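Side-chain contact in serine protease (Arthrobacter nicotinovorans, PDB 3WY8), which probably hydrolyses peptide bonds, including those of keratin, as a secreted trypsin-like serine protease, this chain being its protease part: residues L45-G48 and P49-A53. Sequence-based numbering, arbitrary orientation.
Sequences LNEG and PGAYA
A local contact round a tight reversal, in the loop between strands 37-40 and 55-60 of the six-stranded barrel, shortly after His43 of the probable catalytic triad, pairs Asn46 with Tyr52. Backbone bonds tie its two arms: Ala53 N donates to Leu45 O (2.8 Å) and Glu47 N to Ala51 O (2.9 Å), while a cis peptide before Pro49 helps reverse the chain. Asn46 swings its amide into the loop because its side chain runs trans from N to CG (chi1 -180°). Asn46 OD1 accepts from Gly48 N at 2.9 Å, forming an Asx turn, and Asn46 ND2 donates to Gly50 O at 3.1 Å, a bent bond reaching the oxygen from above its carbonyl plane. Asn46 ND2 also sits 3.4 Å above the centre of the Tyr52 ring, whose hydroxyl bonds to Ala79 N. Leu45 CD1 lies alongside the ring at Tyr52 CE1 (3.9 Å). On the exposed side, Ala51 N meets Glu47 OE2 (2.9 Å) from its anti side, somewhat out of the carboxylate plane. Were Asn46 shortened to an alanine, Gly48 N and Gly50 O would probably lose these partners, and the ring its amide cover on one face. One amide thus braces turn and ring, while a carboxylate pins Ala51 N.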
ATOM      1  N   LEU A  45       5.847  -7.049   2.183  1.00 17.85           N
ATOM      2  CA  LEU A  45       5.795  -7.916   3.364  1.00 17.92           C
ATOM      3  C   LEU A  45       6.101  -9.395   3.109  1.00 18.23           C
ATOM      4  O   LEU A  45       6.084 -10.199   4.041  1.00 18.24           O
ATOM      5  CB  LEU A  45       4.463  -7.740   4.124  1.00 17.65           C
ATOM      6  CG  LEU A  45       3.122  -7.923   3.408  1.00 17.80           C
ATOM      7  CD1 LEU A  45       2.909  -9.376   2.967  1.00 18.12           C
ATOM      8  CD2 LEU A  45       1.994  -7.484   4.337  1.00 17.84           C
ATOM      9  N   ASN A  46       6.369  -9.749   1.855  1.00 18.50           N
ATOM     10  CA  ASN A  46       6.693 -11.132   1.503  1.00 18.94           C
ATOM     11  C   ASN A  46       7.633 -11.162   0.305  1.00 19.37           C
ATOM     12  O   ASN A  46       7.447 -10.407  -0.648  1.00 19.33           O
ATOM     13  CB  ASN A  46       5.415 -11.936   1.226  1.00 18.92           C
ATOM     14  CG  ASN A  46       5.705 -13.386   0.858  1.00 19.22           C
ATOM     15  OD1 ASN A  46       6.075 -13.680  -0.273  1.00 19.64           O
ATOM     16  ND2 ASN A  46       5.539 -14.293   1.819  1.00 19.35           N
ATOM     17  N   GLU A  47       8.630 -12.045   0.357  1.00 20.01           N
ATOM     18  CA  GLU A  47       9.668 -12.125  -0.682  1.00 20.81           C
ATOM     19  C   GLU A  47       9.142 -12.273  -2.116  1.00 20.91           C
ATOM     20  O   GLU A  47       9.777 -11.801  -3.062  1.00 21.14           O
ATOM     21  CB  GLU A  47      10.668 -13.245  -0.367  1.00 20.97           C
ATOM     22  CG  GLU A  47      11.502 -12.997   0.881  1.00 22.64           C
ATOM     23  CD  GLU A  47      12.541 -14.077   1.115  1.00 25.21           C
ATOM     24  OE1 GLU A  47      13.737 -13.731   1.203  1.00 27.21           O
ATOM     25  OE2 GLU A  47      12.168 -15.267   1.195  1.00 26.40           O
ATOM     26  N   GLY A  48       7.997 -12.935  -2.271  1.00 21.20           N
ATOM     27  CA  GLY A  48       7.329 -13.060  -3.570  1.00 21.26           C
ATOM     28  C   GLY A  48       8.160 -13.717  -4.665  1.00 21.49           C
ATOM     29  O   GLY A  48       8.599 -13.042  -5.600  1.00 21.48           O
ATOM     30  N   PRO A  49       8.371 -15.043  -4.572  1.00 21.65           N
ATOM     31  CA  PRO A  49       7.905 -15.930  -3.506  1.00 21.69           C
ATOM     32  C   PRO A  49       8.898 -16.082  -2.352  1.00 21.70           C
ATOM     33  O   PRO A  49      10.096 -15.825  -2.509  1.00 21.93           O
ATOM     34  CB  PRO A  49       7.748 -17.268  -4.227  1.00 21.83           C
ATOM     35  CG  PRO A  49       8.827 -17.249  -5.262  1.00 21.76           C
ATOM     36  CD  PRO A  49       8.992 -15.799  -5.678  1.00 21.53           C
ATOM     37  N   GLY A  50       8.397 -16.512  -1.199  1.00 21.62           N
ATOM     38  CA  GLY A  50       9.270 -16.849  -0.089  1.00 21.60           C
ATOM     39  C   GLY A  50       8.701 -16.503   1.263  1.00 21.48           C
ATOM     40  O   GLY A  50       7.493 -16.616   1.490  1.00 21.43           O
ATOM     41  N   ALA A  51       9.589 -16.075   2.156  1.00 21.38           N
ATOM     42  CA  ALA A  51       9.240 -15.804   3.537  1.00 21.25           C
ATOM     43  C   ALA A  51       8.500 -14.480   3.687  1.00 21.13           C
ATOM     44  O   ALA A  51       8.645 -13.572   2.862  1.00 20.90           O
ATOM     45  CB  ALA A  51      10.494 -15.809   4.402  1.00 21.45           C
ATOM     46  N   TYR A  52       7.694 -14.395   4.738  1.00 21.08           N
ATOM     47  CA  TYR A  52       7.121 -13.130   5.167  1.00 20.46           C
ATOM     48  C   TYR A  52       8.171 -12.291   5.897  1.00 20.39           C
ATOM     49  O   TYR A  52       9.180 -12.821   6.370  1.00 20.27           O
ATOM     50  CB  TYR A  52       5.908 -13.370   6.066  1.00 20.76           C
ATOM     51  CG  TYR A  52       4.656 -13.742   5.303  1.00 20.81           C
ATOM     52  CD1 TYR A  52       3.862 -12.759   4.713  1.00 21.03           C
ATOM     53  CD2 TYR A  52       4.262 -15.074   5.175  1.00 22.03           C
ATOM     54  CE1 TYR A  52       2.705 -13.089   4.011  1.00 21.50           C
ATOM     55  CE2 TYR A  52       3.106 -15.415   4.470  1.00 22.98           C
ATOM     56  CZ  TYR A  52       2.334 -14.415   3.893  1.00 22.34           C
ATOM     57  OH  TYR A  52       1.190 -14.736   3.198  1.00 22.03           O
ATOM     58  N   ALA A  53       7.929 -10.983   5.969  1.00 20.21           N
ATOM     59  CA  ALA A  53       8.792 -10.058   6.699  1.00 20.21           C
ATOM     60  C   ALA A  53       8.924 -10.468   8.162  1.00 20.35           C
ATOM     61  O   ALA A  53       7.954 -10.914   8.773  1.00 20.30           O
ATOM     62  CB  ALA A  53       8.248  -8.639   6.598  1.00 20.22           C
TER
HETATM   63  O   HOH W   1      11.800 -14.392  -4.081  1.00 33.35           O